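Local coordinates for MHC class I antigen (Anolis carolinensis, PDB 7CPO), which pairs with beta2-microglobulin in a class I heterodimer and probably presents peptides to T cells, at the interface of chains A and B. Coordinates in Å, arbitrary orientation; residue numbers count along the deposited sequence, not the author numbering. Chains: chain A, MHC class I antigen; chain B, beta2-microglobulin.

Contacts 1 and 2 are neighbouring parts of one interface, in which beta2-microglobulin supports the underside of the class I alpha1/alpha2 platform; the centres of their C-alpha atoms lie about 13 Å apart. B:Leu54 belongs to both, and strand 55-56 of chain B supplies B:Ser55 to contact 1 and B:Phe56 to contact 2. On chain A, contact 1 draws on strands 25-30 and 33-39, contact 2 on strands 5-14 and 96-105. Contact 1 is mostly polar and centred on a carboxylate, whereas contact 2 is mostly aromatic and apolar. The B:Asp53 to B:Phe56 segment runs from one into the other, and residues around B:Pro32 and B:Trp60 join it in contact 2.

Contact 1: the interface of chains A and B. Residues chain A 25, 27, 29, 34, 37, 48; chain B 53-55.
The phenol ring of A:Tyr29 carries CB of A:Glu34 on one face, 3.7 Å above the ring plane and displaced toward the rim, while its hydroxyl end points to B:Ser55. This is the beta2-microglobulin contact of a class I MHC platform, made by strands 25-30 and 33-39 of chain A and the loop residue A:Lys48 against the B:Asp53 to B:Ser55 segment. B:Ser55 holds OG in the crowded position between backbone N and carbonyl carbon (chi1 70°), from which OG makes a weak hydrogen bond to A:Tyr29 OH. The other flat groups are two carboxylates, of A:Glu34 and B:Asp53, whose side chains cross at about a right angle with planes 56° apart. A:Glu34 is extended, CG anti to the backbone N, which brings OE2 to 2.7 Å from B:Asp53 OD1. Two carboxylate oxygens this close would repel unless a proton lies between them; the protonation is not seen, but a shared proton would make the pair a hydrogen bond. B:Asp53 OD1 also accepts from the hydroxyl OG of A:Ser37 at 3.2 Å, met from above the carboxylate plane. A:Lys48, bent at chi2 and chi3, comes tip to tip with B:Asp53, its ammonium NZ 3.7 Å from OD1 in a long salt bridge that may help offset the negative charge. Beside this cluster, CG2 of A:Val27 touches B:Asp53 CB at 3.8 Å, the two side chains crossing obliquely. At the other end A:Ser25, with OG anti to the backbone N, donates to the B:Leu54 backbone O at 3.1 Å. The approach lies in the carbonyl plane, on a lone pair, with a C=O...OG angle of 123°.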
loop_
_atom_site.group_PDB
_atom_site.type_symbol
_atom_site.label_atom_id
_atom_site.label_comp_id
_atom_site.label_asym_id
_atom_site.label_seq_id
_atom_site.Cartn_x
_atom_site.Cartn_y
_atom_site.Cartn_z
ATOM N N SER A 25 9.034 -11.080 0.383
ATOM C CA SER A 25 8.948 -9.637 0.175
ATOM C C SER A 25 9.099 -8.907 1.514
ATOM O O SER A 25 8.544 -9.346 2.525
ATOM C CB SER A 25 7.610 -9.285 -0.486
ATOM O OG SER A 25 7.602 -7.960 -0.970
ATOM N N VAL A 27 9.344 -4.773 2.802
ATOM C CA VAL A 27 9.281 -3.377 2.375
ATOM C C VAL A 27 9.199 -2.455 3.592
ATOM O O VAL A 27 8.470 -2.727 4.554
ATOM C CB VAL A 27 8.078 -3.132 1.431
ATOM C CG1 VAL A 27 8.159 -1.749 0.846
ATOM C CG2 VAL A 27 8.058 -4.142 0.307
ATOM N N TYR A 29 8.508 1.552 4.979
ATOM C CA TYR A 29 7.848 2.822 4.701
ATOM C C TYR A 29 8.093 3.837 5.812
ATOM O O TYR A 29 8.147 3.498 7.005
ATOM C CB TYR A 29 6.327 2.657 4.542
ATOM C CG TYR A 29 5.891 1.945 3.284
ATOM C CD1 TYR A 29 5.420 2.664 2.163
ATOM C CD2 TYR A 29 5.932 0.555 3.207
ATOM C CE1 TYR A 29 5.015 1.997 1.009
ATOM C CE2 TYR A 29 5.522 -0.114 2.056
ATOM C CZ TYR A 29 5.067 0.610 0.970
ATOM O OH TYR A 29 4.667 -0.066 -0.149
ATOM N N GLU A 34 7.756 4.511 0.357
ATOM C CA GLU A 34 8.654 3.381 0.502
ATOM C C GLU A 34 10.093 3.878 0.444
ATOM O O GLU A 34 10.436 4.686 -0.413
ATOM C CB GLU A 34 8.385 2.355 -0.587
ATOM C CG GLU A 34 9.382 1.226 -0.597
ATOM C CD GLU A 34 9.162 0.256 -1.739
ATOM O OE1 GLU A 34 8.161 0.405 -2.471
ATOM O OE2 GLU A 34 9.995 -0.657 -1.898
ATOM N N SER A 37 13.757 -1.723 0.513
ATOM C CA SER A 37 13.096 -3.004 0.358
ATOM C C SER A 37 14.162 -4.078 0.303
ATOM O O SER A 37 15.318 -3.819 -0.029
ATOM C CB SER A 37 12.170 -3.061 -0.870
ATOM O OG SER A 37 12.822 -3.553 -2.008
ATOM N N LYS A 48 15.541 2.722 -1.732
ATOM C CA LYS A 48 14.505 2.983 -2.717
ATOM C C LYS A 48 14.297 4.462 -2.977
ATOM O O LYS A 48 13.459 4.811 -3.811
ATOM C CB LYS A 48 13.176 2.361 -2.260
ATOM C CG LYS A 48 13.239 0.849 -2.143
ATOM C CD LYS A 48 13.475 0.191 -3.511
ATOM C CE LYS A 48 12.185 0.180 -4.338
ATOM N NZ LYS A 48 12.417 -0.409 -5.678
ATOM N N ASP B 53 7.001 -2.932 -5.401
ATOM C CA ASP B 53 7.142 -4.073 -4.514
ATOM C C ASP B 53 5.797 -4.414 -3.868
ATOM O O ASP B 53 4.812 -3.669 -3.967
ATOM C CB ASP B 53 8.217 -3.800 -3.462
ATOM C CG ASP B 53 9.594 -3.585 -4.081
ATOM O OD1 ASP B 53 10.304 -2.636 -3.672
ATOM O OD2 ASP B 53 9.959 -4.359 -4.995
ATOM N N LEU B 54 5.756 -5.576 -3.221
ATOM C CA LEU B 54 4.522 -6.116 -2.669
ATOM C C LEU B 54 4.362 -5.696 -1.209
ATOM O O LEU B 54 5.161 -6.078 -0.349
ATOM C CB LEU B 54 4.518 -7.639 -2.795
ATOM C CG LEU B 54 3.341 -8.361 -2.149
ATOM C CD1 LEU B 54 2.062 -8.098 -2.946
ATOM C CD2 LEU B 54 3.637 -9.849 -2.038
ATOM N N SER B 55 3.324 -4.927 -0.926
ATOM C CA SER B 55 2.995 -4.548 0.439
ATOM C C SER B 55 1.546 -4.924 0.732
ATOM O O SER B 55 0.815 -5.403 -0.143
ATOM C CB SER B 55 3.228 -3.051 0.661
ATOM O OG SER B 55 2.255 -2.299 -0.048
#

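Contact 2: the interface of chains A and B. Residues chain A 11-12, 14, 94, 96, 98, 120-121; chain B 31-33, 54, 56, 60, 62.
Extended strands 5-14 and 96-105 of chain A face two loops of chain B, one with a cis peptide bond before B:Pro32, the other with a positive phi at B:Trp60 (84°). A:Gln98 extends beyond CG into a site bordered by B:Phe56, B:Trp60 and B:Phe62. The amide A:Gln98 NE2 donates to B:Trp60 O at 2.8 Å, nearly straight (172° at H), on a carbonyl lone pair and close to the plane of the amide, which should fix the amide's rotation. A:Gln98 NE2 also lies 3.2 Å above one face of the B:Phe56 ring, toward the rim. A:Gln98 OE1 sits at the in-plane edge of the B:His31 imidazole, whose NE2 packs against the backbone of A:Gly121. The B:Phe62 ring has B:Pro33 CB over the centre of one face, B:Trp60 O beyond the other, and A:Thr12 OG1 in plane at its edge. The hydroxyl A:Thr12 OG1, 2.9 Å from water 1, also reaches B:Leu54 O through it. Tip to tip, A:Val14 CG2 meets B:Pro33 CG at 3.7 Å. Behind A:Thr96, which faces B:Pro33 and B:His31, its backbone N bonds to A:Asp120 OD1 at 2.9 Å, tying strand 96-105 to the A:Asp120-A:Gly121 turn. The site lies beneath the platform's beta-sheet, where the immunoglobulin domain of beta2-microglobulin supports the class I fold.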
loop_
_atom_site.group_PDB
_atom_site.type_symbol
_atom_site.label_atom_id
_atom_site.label_comp_id
_atom_site.label_asym_id
_atom_site.label_seq_id
_atom_site.Cartn_x
_atom_site.Cartn_y
_atom_site.Cartn_z
ATOM N N VAL A 11 6.428 -7.685 5.731
ATOM C CA VAL A 11 7.173 -8.865 5.332
ATOM C C VAL A 11 6.184 -9.956 4.952
ATOM O O VAL A 11 5.245 -10.231 5.708
ATOM C CB VAL A 11 8.101 -9.325 6.466
ATOM C CG1 VAL A 11 9.056 -10.344 5.967
ATOM C CG2 VAL A 11 8.841 -8.123 7.028
ATOM N N THR A 12 6.418 -10.603 3.805
ATOM C CA THR A 12 5.493 -11.579 3.234
ATOM C C THR A 12 6.256 -12.806 2.772
ATOM O O THR A 12 7.214 -12.696 1.997
ATOM C CB THR A 12 4.714 -11.017 2.029
ATOM O OG1 THR A 12 3.873 -9.946 2.444
ATOM C CG2 THR A 12 3.862 -12.087 1.418
ATOM N N VAL A 14 5.569 -16.745 1.170
ATOM C CA VAL A 14 4.659 -17.691 0.534
ATOM C C VAL A 14 5.399 -19.006 0.327
ATOM O O VAL A 14 6.578 -19.003 -0.045
ATOM C CB VAL A 14 4.139 -17.154 -0.818
ATOM C CG1 VAL A 14 3.024 -18.044 -1.347
ATOM C CG2 VAL A 14 3.682 -15.720 -0.687
ATOM N N LEU A 94 -0.678 -24.178 -0.721
ATOM C CA LEU A 94 -0.001 -22.891 -0.734
ATOM C C LEU A 94 -0.455 -22.092 0.481
ATOM O O LEU A 94 -1.656 -21.951 0.730
ATOM C CB LEU A 94 -0.292 -22.128 -2.027
ATOM C CG LEU A 94 0.295 -20.726 -2.217
ATOM C CD1 LEU A 94 0.330 -20.438 -3.700
ATOM C CD2 LEU A 94 -0.476 -19.608 -1.475
ATOM N N THR A 96 0.603 -18.686 3.410
ATOM C CA THR A 96 1.192 -17.361 3.523
ATOM C C THR A 96 1.525 -17.040 4.976
ATOM O O THR A 96 0.746 -17.336 5.881
ATOM C CB THR A 96 0.238 -16.308 2.974
ATOM O OG1 THR A 96 -0.046 -16.621 1.613
ATOM C CG2 THR A 96 0.888 -14.934 3.001
ATOM N N GLN A 98 2.795 -13.527 7.141
ATOM C CA GLN A 98 2.990 -12.087 7.046
ATOM C C GLN A 98 3.348 -11.523 8.414
ATOM O O GLN A 98 2.885 -12.007 9.447
ATOM C CB GLN A 98 1.744 -11.359 6.542
ATOM C CG GLN A 98 1.431 -11.456 5.054
ATOM C CD GLN A 98 -0.027 -11.065 4.782
ATOM O OE1 GLN A 98 -0.943 -11.847 5.047
ATOM N NE2 GLN A 98 -0.245 -9.843 4.272
ATOM N N ASP A 120 -1.981 -17.256 6.505
ATOM C CA ASP A 120 -2.998 -17.339 5.455
ATOM C C ASP A 120 -3.990 -16.180 5.529
ATOM O O ASP A 120 -5.198 -16.363 5.347
ATOM C CB ASP A 120 -3.743 -18.673 5.519
ATOM C CG ASP A 120 -2.878 -19.836 5.133
ATOM O OD1 ASP A 120 -2.003 -19.642 4.271
ATOM O OD2 ASP A 120 -3.071 -20.942 5.682
ATOM N N GLY A 121 -3.486 -14.980 5.833
ATOM C CA GLY A 121 -4.301 -13.770 5.792
ATOM C C GLY A 121 -5.202 -13.521 6.989
ATOM O O GLY A 121 -5.962 -12.541 6.974
ATOM N N HIS B 31 -6.149 -11.549 -1.787
ATOM C CA HIS B 31 -5.420 -12.564 -1.057
ATOM C C HIS B 31 -5.670 -13.913 -1.715
ATOM O O HIS B 31 -6.804 -14.183 -2.129
ATOM C CB HIS B 31 -5.866 -12.587 0.405
ATOM C CG HIS B 31 -4.846 -13.175 1.323
ATOM N ND1 HIS B 31 -4.572 -14.527 1.358
ATOM C CD2 HIS B 31 -4.017 -12.593 2.223
ATOM C CE1 HIS B 31 -3.617 -14.753 2.242
ATOM N NE2 HIS B 31 -3.261 -13.598 2.778
ATOM N N PRO B 32 -4.657 -14.788 -1.855
ATOM C CA PRO B 32 -3.212 -14.706 -1.580
ATOM C C PRO B 32 -2.521 -13.690 -2.505
ATOM O O PRO B 32 -3.186 -13.134 -3.372
ATOM C CB PRO B 32 -2.735 -16.135 -1.855
ATOM C CG PRO B 32 -3.692 -16.639 -2.871
ATOM C CD PRO B 32 -5.016 -16.094 -2.433
ATOM N N PRO B 33 -1.220 -13.436 -2.314
ATOM C CA PRO B 33 -0.580 -12.328 -3.046
ATOM C C PRO B 33 -0.235 -12.621 -4.498
ATOM O O PRO B 33 0.049 -11.675 -5.247
ATOM C CB PRO B 33 0.693 -12.066 -2.232
ATOM C CG PRO B 33 0.989 -13.396 -1.591
ATOM C CD PRO B 33 -0.341 -13.969 -1.251
ATOM N N LEU B 54 5.756 -5.576 -3.221
ATOM C CA LEU B 54 4.522 -6.116 -2.669
ATOM C C LEU B 54 4.362 -5.696 -1.209
ATOM O O LEU B 54 5.161 -6.078 -0.349
ATOM C CB LEU B 54 4.518 -7.639 -2.795
ATOM C CG LEU B 54 3.341 -8.361 -2.149
ATOM C CD1 LEU B 54 2.062 -8.098 -2.946
ATOM C CD2 LEU B 54 3.637 -9.849 -2.038
ATOM N N PHE B 56 1.138 -4.717 1.986
ATOM C CA PHE B 56 -0.220 -5.030 2.409
ATOM C C PHE B 56 -0.680 -3.998 3.425
ATOM O O PHE B 56 0.098 -3.166 3.889
ATOM C CB PHE B 56 -0.350 -6.450 2.980
ATOM C CG PHE B 56 0.690 -6.815 4.035
ATOM C CD1 PHE B 56 0.442 -6.609 5.376
ATOM C CD2 PHE B 56 1.898 -7.393 3.670
ATOM C CE1 PHE B 56 1.367 -6.964 6.342
ATOM C CE2 PHE B 56 2.840 -7.747 4.630
ATOM C CZ PHE B 56 2.572 -7.530 5.973
ATOM N N TRP B 60 -4.315 -7.102 6.199
ATOM C CA TRP B 60 -3.433 -8.135 5.664
ATOM C C TRP B 60 -3.567 -8.280 4.150
ATOM O O TRP B 60 -2.780 -9.035 3.553
ATOM C CB TRP B 60 -3.646 -9.507 6.323
ATOM C CG TRP B 60 -3.497 -9.484 7.827
ATOM C CD1 TRP B 60 -4.502 -9.594 8.757
ATOM C CD2 TRP B 60 -2.276 -9.344 8.574
ATOM N NE1 TRP B 60 -3.975 -9.540 10.032
ATOM C CE2 TRP B 60 -2.615 -9.388 9.948
ATOM C CE3 TRP B 60 -0.926 -9.218 8.216
ATOM C CZ2 TRP B 60 -1.656 -9.289 10.963
ATOM C CZ3 TRP B 60 0.033 -9.119 9.233
ATOM C CH2 TRP B 60 -0.344 -9.154 10.589
ATOM N N PHE B 62 -3.264 -7.493 0.168
ATOM C CA PHE B 62 -2.103 -7.082 -0.599
ATOM C C PHE B 62 -2.416 -5.950 -1.574
ATOM O O PHE B 62 -3.569 -5.699 -1.918
ATOM C CB PHE B 62 -1.566 -8.294 -1.334
ATOM C CG PHE B 62 -1.004 -9.326 -0.411
ATOM C CD1 PHE B 62 0.300 -9.208 0.058
ATOM C CD2 PHE B 62 -1.783 -10.396 0.017
ATOM C CE1 PHE B 62 0.833 -10.154 0.923
ATOM C CE2 PHE B 62 -1.268 -11.341 0.884
ATOM C CZ PHE B 62 0.049 -11.222 1.342
HETATM O O HOH W 1 5.660 -7.649 2.088
#